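Local coordinates for YkuI protein (Bacillus subtilis, PDB 2BAS) that probably hydrolyses the second messenger cyclic di-GMP through an EAL domain, which a long helix joins to a C-terminal domain, at residues R380-R385 / Q412-I417; I198-L203 / L241-R246; Y84-D89 / A115-L120. One frame throughout, in Å; residues are numbered along the deposited sequence.

Contact 1: residues R380-R385 / Q412-I417; sequences RMRNLR and QMYLFI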
loop_
_atom_site.group_PDB
_atom_site.type_symbol
_atom_site.label_atom_id
_atom_site.label_comp_id
_atom_site.label_asym_id
_atom_site.label_seq_id
_atom_site.Cartn_x
_atom_site.Cartn_y
_atom_site.Cartn_z
ATOM N N ARG A 380 10.572 -20.216 3.503
ATOM C CA ARG A 380 11.864 -19.880 2.910
ATOM C C ARG A 380 13.040 -20.478 3.704
ATOM O O ARG A 380 13.934 -21.091 3.117
ATOM C CB ARG A 380 12.019 -18.360 2.693
ATOM C CG ARG A 380 13.371 -17.967 2.080
ATOM C CD ARG A 380 13.328 -16.722 1.188
ATOM N NE ARG A 380 13.504 -15.467 1.923
ATOM C CZ ARG A 380 12.503 -14.706 2.361
ATOM N NH1 ARG A 380 11.236 -15.064 2.146
ATOM N NH2 ARG A 380 12.771 -13.580 3.013
HETATM N N MSE A 381 13.018 -20.322 5.025
HETATM C CA MSE A 381 14.056 -20.886 5.881
HETATM C C MSE A 381 14.185 -22.397 5.759
HETATM O O MSE A 381 15.289 -22.918 5.663
HETATM C CB MSE A 381 13.830 -20.501 7.335
HETATM C CG MSE A 381 14.123 -19.046 7.585
HETATM SE SE MSE A 381 14.136 -18.594 9.457
HETATM C CE MSE A 381 12.183 -18.343 9.782
ATOM N N ARG A 382 13.041 -23.075 5.742
ATOM C CA ARG A 382 12.948 -24.530 5.714
ATOM C C ARG A 382 13.387 -25.117 4.372
ATOM O O ARG A 382 13.665 -26.310 4.274
ATOM C CB ARG A 382 11.510 -24.939 6.044
ATOM C CG ARG A 382 11.324 -26.365 6.535
ATOM C CD ARG A 382 10.838 -27.291 5.436
ATOM N NE ARG A 382 9.469 -26.990 5.006
ATOM C CZ ARG A 382 8.848 -27.598 3.995
ATOM N NH1 ARG A 382 9.468 -28.542 3.294
ATOM N NH2 ARG A 382 7.604 -27.261 3.675
ATOM N N ASN A 383 13.464 -24.274 3.347
ATOM C CA ASN A 383 13.874 -24.712 2.020
ATOM C C ASN A 383 15.250 -24.209 1.629
ATOM O O ASN A 383 15.979 -24.883 0.908
ATOM C CB ASN A 383 12.840 -24.291 0.977
ATOM C CG ASN A 383 11.560 -25.099 1.071
ATOM O OD1 ASN A 383 11.577 -26.325 0.969
ATOM N ND2 ASN A 383 10.438 -24.412 1.258
ATOM N N LEU A 384 15.595 -23.022 2.104
ATOM C CA LEU A 384 16.889 -22.418 1.830
ATOM C C LEU A 384 17.922 -22.873 2.871
ATOM O O LEU A 384 19.125 -22.909 2.592
ATOM C CB LEU A 384 16.732 -20.897 1.837
ATOM C CG LEU A 384 17.895 -19.911 1.719
ATOM C CD1 LEU A 384 18.298 -19.711 0.263
ATOM C CD2 LEU A 384 17.485 -18.585 2.349
ATOM N N ARG A 385 17.432 -23.216 4.066
ATOM C CA ARG A 385 18.262 -23.669 5.194
ATOM C C ARG A 385 19.277 -22.631 5.670
ATOM O O ARG A 385 20.327 -22.987 6.214
ATOM C CB ARG A 385 18.907 -25.039 4.914
ATOM C CG ARG A 385 17.928 -26.197 5.094
ATOM C CD ARG A 385 18.590 -27.566 5.056
ATOM N NE ARG A 385 18.749 -28.095 3.701
ATOM C CZ ARG A 385 19.318 -29.266 3.419
ATOM N NH1 ARG A 385 19.790 -30.035 4.395
ATOM N NH2 ARG A 385 19.419 -29.676 2.161
ATOM N N GLN A 412 12.799 -28.306 13.531
ATOM C CA GLN A 412 11.815 -27.344 13.039
ATOM C C GLN A 412 11.481 -26.265 14.082
ATOM O O GLN A 412 10.320 -26.060 14.427
ATOM C CB GLN A 412 10.526 -28.058 12.585
ATOM C CG GLN A 412 10.686 -29.018 11.413
ATOM C CD GLN A 412 10.890 -30.467 11.842
ATOM O OE1 GLN A 412 10.942 -30.781 13.035
ATOM N NE2 GLN A 412 10.992 -31.358 10.860
HETATM N N MSE A 413 12.511 -25.610 14.607
HETATM C CA MSE A 413 12.331 -24.490 15.537
HETATM C C MSE A 413 12.871 -23.237 14.870
HETATM O O MSE A 413 13.670 -23.318 13.947
HETATM C CB MSE A 413 13.029 -24.748 16.871
HETATM C CG MSE A 413 12.342 -25.779 17.735
HETATM SE SE MSE A 413 13.441 -26.311 19.278
HETATM C CE MSE A 413 12.379 -27.888 19.949
ATOM N N TYR A 414 12.425 -22.074 15.311
ATOM C CA TYR A 414 12.841 -20.855 14.657
ATOM C C TYR A 414 13.192 -19.783 15.668
ATOM O O TYR A 414 12.512 -19.607 16.677
ATOM C CB TYR A 414 11.782 -20.395 13.633
ATOM C CG TYR A 414 11.555 -21.452 12.587
ATOM C CD1 TYR A 414 10.569 -22.419 12.752
ATOM C CD2 TYR A 414 12.374 -21.531 11.467
ATOM C CE1 TYR A 414 10.390 -23.437 11.812
ATOM C CE2 TYR A 414 12.204 -22.543 10.514
ATOM C CZ TYR A 414 11.211 -23.491 10.694
ATOM O OH TYR A 414 11.035 -24.487 9.750
ATOM N N LEU A 415 14.279 -19.082 15.369
ATOM C CA LEU A 415 14.856 -18.111 16.253
ATOM C C LEU A 415 14.673 -16.731 15.635
ATOM O O LEU A 415 14.876 -16.537 14.426
ATOM C CB LEU A 415 16.333 -18.443 16.434
ATOM C CG LEU A 415 17.286 -17.539 17.219
ATOM C CD1 LEU A 415 17.008 -17.594 18.724
ATOM C CD2 LEU A 415 18.722 -17.981 16.909
ATOM N N PHE A 416 14.278 -15.775 16.473
ATOM C CA PHE A 416 14.071 -14.427 16.002
ATOM C C PHE A 416 14.873 -13.474 16.864
ATOM O O PHE A 416 14.822 -13.538 18.105
ATOM C CB PHE A 416 12.587 -14.102 15.990
ATOM C CG PHE A 416 11.790 -15.025 15.125
ATOM C CD1 PHE A 416 11.266 -16.210 15.644
ATOM C CD2 PHE A 416 11.598 -14.738 13.783
ATOM C CE1 PHE A 416 10.561 -17.086 14.849
ATOM C CE2 PHE A 416 10.891 -15.596 12.978
ATOM C CZ PHE A 416 10.365 -16.770 13.505
ATOM N N ILE A 417 15.666 -12.641 16.193
ATOM C CA ILE A 417 16.518 -11.656 16.842
ATOM C C ILE A 417 16.197 -10.284 16.262
ATOM O O ILE A 417 16.438 -10.042 15.082
ATOM C CB ILE A 417 17.988 -11.954 16.585
ATOM C CG1 ILE A 417 18.357 -13.356 17.083
ATOM C CG2 ILE A 417 18.842 -10.911 17.233
ATOM C CD1 ILE A 417 19.709 -13.847 16.576
#
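Met381 lies along the ring of Tyr414, and most of the close packing here belongs to this pair. Met381 was modelled as selenomethionine, and its side chain and that of the tyrosine slide past each other in opposite directions. CB of Met381 is 4.1 Å from CE2 of Tyr414, and SE of Met381 stands 5.2 Å from the centroid of the Tyr414 ring, approaching it obliquely. The chain runs extended to the selenium and then bends at the last torsion (chi3 -83°), which swings the methyl back onto the tyrosine: CE ends 3.6 Å from CD2 of Tyr414. The same methyl reaches the second aromatic of the strand, at 4.4 Å from CE2 of Phe416, and it too is met obliquely. Ser406, on the adjacent strand 401-409, also touches Met381, and Phe416 meets Tyr337 on the other neighbouring strand.

Toward solvent the contact thins out. Arg382 offers only the root of its side chain, with CG 3.7 Å from OH of Tyr414; the chain then bends twice and carries the guanidinium away, its plane turned 60° from that of the ring. An alanine in place of Tyr414 would remove ring and hydroxyl alike, and is likely to leave SE and CE of Met381 beside a gap and the first carbons of Arg382 without the oxygen they rest against. About one turn on from Met381, Leu384 packs on Leu384 of the second subunit, so the helix is held between its own sheet and the partner chain.

A Met-aromatic contact thus helps fix helix residues 380-384, running at 113° to strand residues 413-417, to one of the two central strands of a six-stranded antiparallel sheet, an arrangement consistent with a PAS-like domain.

Contact 2: residues I198-L203 / L241-R246; sequences IDLQAL and LQYAWR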
loop_
_atom_site.group_PDB
_atom_site.type_symbol
_atom_site.label_atom_id
_atom_site.label_comp_id
_atom_site.label_asym_id
_atom_site.label_seq_id
_atom_site.Cartn_x
_atom_site.Cartn_y
_atom_site.Cartn_z
ATOM N N ILE A 198 1.787 10.709 -10.104
ATOM C CA ILE A 198 2.346 11.080 -8.811
ATOM C C ILE A 198 3.184 12.349 -8.959
ATOM O O ILE A 198 4.079 12.418 -9.790
ATOM C CB ILE A 198 3.163 9.897 -8.213
ATOM C CG1 ILE A 198 2.272 8.657 -8.083
ATOM C CG2 ILE A 198 3.747 10.257 -6.866
ATOM C CD1 ILE A 198 3.020 7.349 -7.826
ATOM N N ASP A 199 2.839 13.363 -8.173
ATOM C CA ASP A 199 3.536 14.644 -8.130
ATOM C C ASP A 199 4.684 14.526 -7.130
ATOM O O ASP A 199 4.532 13.906 -6.082
ATOM C CB ASP A 199 2.549 15.732 -7.694
ATOM C CG ASP A 199 3.230 17.032 -7.273
ATOM O OD1 ASP A 199 4.255 17.414 -7.881
ATOM O OD2 ASP A 199 2.723 17.686 -6.333
ATOM N N LEU A 200 5.830 15.119 -7.440
ATOM C CA LEU A 200 6.989 14.990 -6.557
ATOM C C LEU A 200 7.475 16.311 -5.957
ATOM O O LEU A 200 8.593 16.386 -5.435
ATOM C CB LEU A 200 8.131 14.248 -7.259
ATOM C CG LEU A 200 7.883 12.797 -7.687
ATOM C CD1 LEU A 200 9.095 12.270 -8.436
ATOM C CD2 LEU A 200 7.550 11.902 -6.493
ATOM N N GLN A 201 6.639 17.346 -6.036
ATOM C CA GLN A 201 6.925 18.622 -5.386
ATOM C C GLN A 201 6.978 18.405 -3.881
ATOM O O GLN A 201 7.852 18.938 -3.193
ATOM C CB GLN A 201 5.836 19.646 -5.698
ATOM C CG GLN A 201 5.909 20.281 -7.074
ATOM C CD GLN A 201 4.609 20.979 -7.455
ATOM O OE1 GLN A 201 3.535 20.368 -7.429
ATOM N NE2 GLN A 201 4.702 22.259 -7.816
ATOM N N ALA A 202 6.031 17.604 -3.392
ATOM C CA ALA A 202 5.886 17.287 -1.972
ATOM C C ALA A 202 7.150 16.701 -1.339
ATOM O O ALA A 202 7.421 16.938 -0.159
ATOM C CB ALA A 202 4.708 16.331 -1.772
ATOM N N LEU A 203 7.908 15.935 -2.126
ATOM C CA LEU A 203 9.143 15.295 -1.667
ATOM C C LEU A 203 10.171 16.317 -1.182
ATOM O O LEU A 203 10.933 16.034 -0.253
ATOM C CB LEU A 203 9.738 14.424 -2.779
ATOM C CG LEU A 203 10.829 13.407 -2.432
ATOM C CD1 LEU A 203 10.294 12.273 -1.543
ATOM C CD2 LEU A 203 11.439 12.849 -3.708
ATOM N N LEU A 241 14.122 12.470 -10.129
ATOM C CA LEU A 241 14.225 11.495 -11.210
ATOM C C LEU A 241 14.739 10.180 -10.641
ATOM O O LEU A 241 14.196 9.110 -10.935
ATOM C CB LEU A 241 15.158 12.001 -12.312
ATOM C CG LEU A 241 15.317 11.100 -13.541
ATOM C CD1 LEU A 241 13.977 10.860 -14.241
ATOM C CD2 LEU A 241 16.340 11.683 -14.501
ATOM N N GLN A 242 15.787 10.279 -9.823
ATOM C CA GLN A 242 16.310 9.158 -9.048
ATOM C C GLN A 242 15.164 8.465 -8.325
ATOM O O GLN A 242 14.961 7.261 -8.485
ATOM C CB GLN A 242 17.378 9.662 -8.060
ATOM C CG GLN A 242 17.439 8.960 -6.687
ATOM C CD GLN A 242 18.156 7.621 -6.713
ATOM O OE1 GLN A 242 19.389 7.553 -6.828
ATOM N NE2 GLN A 242 17.387 6.543 -6.580
ATOM N N TYR A 243 14.392 9.233 -7.564
ATOM C CA TYR A 243 13.314 8.655 -6.785
ATOM C C TYR A 243 12.314 7.885 -7.646
ATOM O O TYR A 243 11.976 6.741 -7.325
ATOM C CB TYR A 243 12.606 9.709 -5.939
ATOM C CG TYR A 243 11.528 9.107 -5.090
ATOM C CD1 TYR A 243 11.811 8.633 -3.814
ATOM C CD2 TYR A 243 10.218 8.976 -5.577
ATOM C CE1 TYR A 243 10.814 8.050 -3.031
ATOM C CE2 TYR A 243 9.214 8.394 -4.806
ATOM C CZ TYR A 243 9.522 7.933 -3.533
ATOM O OH TYR A 243 8.536 7.362 -2.761
ATOM N N ALA A 244 11.848 8.513 -8.726
ATOM C CA ALA A 244 10.849 7.915 -9.618
ATOM C C ALA A 244 11.322 6.578 -10.165
ATOM O O ALA A 244 10.602 5.574 -10.144
ATOM C CB ALA A 244 10.538 8.863 -10.763
ATOM N N TRP A 245 12.560 6.575 -10.643
ATOM C CA TRP A 245 13.142 5.396 -11.225
ATOM C C TRP A 245 13.273 4.238 -10.231
ATOM O O TRP A 245 13.015 3.089 -10.591
ATOM C CB TRP A 245 14.486 5.750 -11.832
ATOM C CG TRP A 245 15.165 4.585 -12.397
ATOM C CD1 TRP A 245 15.056 4.115 -13.669
ATOM C CD2 TRP A 245 16.050 3.699 -11.705
ATOM N NE1 TRP A 245 15.832 2.994 -13.817
ATOM C CE2 TRP A 245 16.452 2.715 -12.626
ATOM C CE3 TRP A 245 16.543 3.645 -10.395
ATOM C CZ2 TRP A 245 17.331 1.695 -12.292
ATOM C CZ3 TRP A 245 17.420 2.627 -10.055
ATOM C CH2 TRP A 245 17.808 1.664 -11.003
ATOM N N ARG A 246 13.670 4.517 -8.991
ATOM C CA ARG A 246 13.851 3.434 -8.013
ATOM C C ARG A 246 12.500 2.966 -7.459
ATOM O O ARG A 246 12.401 1.898 -6.867
ATOM C CB ARG A 246 14.823 3.843 -6.892
ATOM C CG ARG A 246 14.170 4.153 -5.564
ATOM C CD ARG A 246 14.763 5.372 -4.894
ATOM N NE ARG A 246 16.018 5.118 -4.199
ATOM C CZ ARG A 246 16.655 6.034 -3.473
ATOM N NH1 ARG A 246 16.142 7.257 -3.361
ATOM N NH2 ARG A 246 17.804 5.734 -2.864
#
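Tyr243 receives two leucines, Leu200 and Leu203, where the loop after strand 195-199 of the EAL barrel meets helix 238-246. Strand 195-199 runs parallel to strand 229-233, and the helix follows the latter, so the contact joins the C-terminal end of one barrel strand to the helix after the next.

Apolar packing does all the joining. Leu203 brings CD2 to 4.0 Å from CG of Tyr243 and equally near its CB, at the root of the ring. Leu200 uses both its branches: CD2 comes within 4.1 Å of CD2 of Tyr243, while CD1 turns to the helix surface, 4.4 Å from CB of Ala244. The two leucine methyls that meet the tyrosine come from the same side of its ring plane, both obliquely. Setting CG of Tyr243 anti to the backbone N (chi1 -178°) carries the ring out from the helix to these leucines; Glu213 and Leu216 of helix 211-226 touch it as well. Tyr232 of strand 229-233 touches both Leu200 and Ala244.

Trp245 belongs to another face of the helix, where its ring stacks on Phe278 of the long helix 271-311 and packs on Ser369 of the second subunit. The short helix therefore has barrel packing on one side and the interdomain helix on another.

Hydrogen bonding shapes the loop itself. A weak backbone bond runs from Leu203 N to Leu200 O, and residues 201-203 have helical backbone angles without the regular bonds of a helix. Overlapping this turn is an Asx turn: Gln201 N gives a nearly straight bond (166°) to OD1 of Asp199, 3.0 Å away, reaching that oxygen from well above the carboxylate plane.

Contact 3: residues Y84-D89 / A115-L120; sequences YKLEVD and ANLLML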
loop_
_atom_site.group_PDB
_atom_site.type_symbol
_atom_site.label_atom_id
_atom_site.label_comp_id
_atom_site.label_asym_id
_atom_site.label_seq_id
_atom_site.Cartn_x
_atom_site.Cartn_y
_atom_site.Cartn_z
ATOM N N TYR A 84 -18.296 29.353 -20.507
ATOM C CA TYR A 84 -17.096 30.043 -20.958
ATOM C C TYR A 84 -15.805 29.254 -20.803
ATOM O O TYR A 84 -14.903 29.391 -21.629
ATOM C CB TYR A 84 -17.009 31.424 -20.296
ATOM C CG TYR A 84 -18.168 32.321 -20.683
ATOM C CD1 TYR A 84 -19.219 32.568 -19.799
ATOM C CD2 TYR A 84 -18.227 32.900 -21.950
ATOM C CE1 TYR A 84 -20.292 33.395 -20.162
ATOM C CE2 TYR A 84 -19.288 33.720 -22.324
ATOM C CZ TYR A 84 -20.313 33.962 -21.428
ATOM O OH TYR A 84 -21.352 34.760 -21.819
ATOM N N LYS A 85 -15.717 28.426 -19.765
ATOM C CA LYS A 85 -14.546 27.573 -19.584
ATOM C C LYS A 85 -14.510 26.518 -20.687
ATOM O O LYS A 85 -13.448 26.242 -21.266
ATOM C CB LYS A 85 -14.530 26.907 -18.208
ATOM C CG LYS A 85 -14.280 27.844 -17.033
ATOM C CD LYS A 85 -13.740 27.059 -15.846
ATOM C CE LYS A 85 -13.570 27.918 -14.599
ATOM N NZ LYS A 85 -14.663 27.715 -13.616
ATOM N N LEU A 86 -15.676 25.948 -20.986
ATOM C CA LEU A 86 -15.804 24.949 -22.048
ATOM C C LEU A 86 -15.507 25.537 -23.429
ATOM O O LEU A 86 -14.886 24.869 -24.251
ATOM C CB LEU A 86 -17.182 24.262 -22.023
ATOM C CG LEU A 86 -17.462 23.276 -20.875
ATOM C CD1 LEU A 86 -18.947 22.901 -20.814
ATOM C CD2 LEU A 86 -16.579 22.016 -20.936
ATOM N N GLU A 87 -15.935 26.775 -23.675
ATOM C CA GLU A 87 -15.623 27.458 -24.937
ATOM C C GLU A 87 -14.111 27.572 -25.201
ATOM O O GLU A 87 -13.645 27.358 -26.323
ATOM C CB GLU A 87 -16.271 28.847 -24.983
ATOM C CG GLU A 87 -16.175 29.545 -26.346
ATOM C CD GLU A 87 -16.872 30.902 -26.385
ATOM O OE1 GLU A 87 -16.764 31.596 -27.424
ATOM O OE2 GLU A 87 -17.534 31.278 -25.392
ATOM N N VAL A 88 -13.361 27.925 -24.167
ATOM C CA VAL A 88 -11.920 28.039 -24.276
ATOM C C VAL A 88 -11.298 26.641 -24.395
ATOM O O VAL A 88 -10.485 26.388 -25.280
ATOM C CB VAL A 88 -11.334 28.818 -23.078
ATOM C CG1 VAL A 88 -9.807 28.861 -23.137
ATOM C CG2 VAL A 88 -11.902 30.229 -23.040
ATOM N N ASP A 89 -11.702 25.737 -23.509
ATOM C CA ASP A 89 -11.191 24.369 -23.503
ATOM C C ASP A 89 -11.327 23.695 -24.867
ATOM O O ASP A 89 -10.370 23.114 -25.372
ATOM C CB ASP A 89 -11.907 23.552 -22.432
ATOM C CG ASP A 89 -11.245 22.219 -22.168
ATOM O OD1 ASP A 89 -9.995 22.184 -21.988
ATOM O OD2 ASP A 89 -11.993 21.206 -22.128
ATOM N N ALA A 115 -13.331 17.139 -13.829
ATOM C CA ALA A 115 -14.414 16.183 -13.628
ATOM C C ALA A 115 -15.795 16.851 -13.552
ATOM O O ALA A 115 -16.772 16.323 -14.092
ATOM C CB ALA A 115 -14.159 15.364 -12.387
ATOM N N ASN A 116 -15.871 18.002 -12.885
ATOM C CA ASN A 116 -17.127 18.740 -12.770
ATOM C C ASN A 116 -17.626 19.243 -14.129
ATOM O O ASN A 116 -18.808 19.102 -14.441
ATOM C CB ASN A 116 -16.999 19.911 -11.786
ATOM C CG ASN A 116 -16.444 19.493 -10.430
ATOM O OD1 ASN A 116 -16.948 18.565 -9.783
ATOM N ND2 ASN A 116 -15.403 20.197 -9.987
ATOM N N LEU A 117 -16.730 19.825 -14.930
ATOM C CA LEU A 117 -17.088 20.281 -16.284
ATOM C C LEU A 117 -17.519 19.115 -17.149
ATOM O O LEU A 117 -18.481 19.213 -17.914
ATOM C CB LEU A 117 -15.931 21.013 -16.970
ATOM C CG LEU A 117 -15.404 22.307 -16.346
ATOM C CD1 LEU A 117 -14.312 22.889 -17.225
ATOM C CD2 LEU A 117 -16.516 23.329 -16.132
ATOM N N LEU A 118 -16.804 18.007 -16.997
ATOM C CA LEU A 118 -17.048 16.799 -17.751
ATOM C C LEU A 118 -18.421 16.207 -17.426
ATOM O O LEU A 118 -19.167 15.805 -18.317
ATOM C CB LEU A 118 -15.933 15.798 -17.448
ATOM C CG LEU A 118 -15.643 14.667 -18.437
ATOM C CD1 LEU A 118 -15.233 15.208 -19.792
ATOM C CD2 LEU A 118 -14.548 13.778 -17.878
HETATM N N MSE A 119 -18.764 16.201 -16.144
HETATM C CA MSE A 119 -19.972 15.539 -15.672
HETATM C C MSE A 119 -21.258 16.355 -15.854
HETATM O O MSE A 119 -22.340 15.879 -15.515
HETATM C CB MSE A 119 -19.797 15.130 -14.208
HETATM C CG MSE A 119 -20.611 13.907 -13.813
HETATM SE SE MSE A 119 -20.050 12.291 -14.779
HETATM C CE MSE A 119 -21.621 11.224 -14.511
ATOM N N LEU A 120 -21.147 17.573 -16.388
ATOM C CA LEU A 120 -22.333 18.408 -16.665
ATOM C C LEU A 120 -23.311 17.798 -17.683
ATOM O O LEU A 120 -24.494 18.155 -17.705
ATOM C CB LEU A 120 -21.931 19.817 -17.115
ATOM C CG LEU A 120 -21.358 20.795 -16.083
ATOM C CD1 LEU A 120 -20.800 22.019 -16.783
ATOM C CD2 LEU A 120 -22.402 21.193 -15.049
#
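Leu117 is the side chain that fills the space between helix 82-100 and the short helix 115-118, and tracing it outward gives nearly the whole contact. Its CB already touches the other helix, 4.1 Å from CD2 of Leu86. There the two leucine side chains slide past each other in opposite directions, the tip of Leu86 lying beside the stem of Leu117. CG, anti to the carbonyl carbon (chi1 -62°), makes no close contact of its own, and the touching is left to the methyls it carries out over the facing helix. CD1 of Leu117 reaches CB of Lys85 at 4.1 Å. The distance from CD1 of Leu117 to CD2 of Leu86 is 4.4 Å, so this one methyl sits against two successive residues of the helix. The other tip is looser, with CD2 of Leu117 4.6 Å from CB of Lys85.

What Lys85 gives to the leucine is therefore aliphatic carbon. Its charged end belongs to another network: the chain continues past Leu117, bends at its last torsion, and NZ makes hydrogen bonds to the backbone carbonyls of Asp77 and Ile80 just ahead of the helix. Further out, Leu120 stands beside Leu86 at the limit of contact, on the exposed margin of the interface.

One polar tie flanks this apolar patch: OD2 of Asp89 takes a hydrogen bond from NE2 of Gln113, linking helix 82-100 to the residues just ahead of the short helix. Separately, Leu118 turns to Leu145 and Ile147 of strand 143-147.

Strand 108-112 runs between the two helices in sequence, and the leucine contact packs the short helix after it against the N-terminal half of the helix before it, consistent with the outer helical layer of the EAL α/β barrel.

Contacts 2 and 3 both belong to the EAL domain, their centres 30 Å apart, whereas contact 1 lies in the C-terminal domain, 60 Å from contact 3 between centres and on the opposite side of the chain's centre. Contacts 1 and 2 are largely buried and contact 3 only partly. None of the three uses a hydrogen bond between its segments; they differ in the apolar groups employed. A selenomethionine against aromatic rings joins helix to antiparallel sheet in contact 1, leucines against a tyrosine join loop to helix in contact 2, and purely aliphatic carbon joins two helices in contact 3. The second subunit approaches contacts 1 and 2, not contact 3.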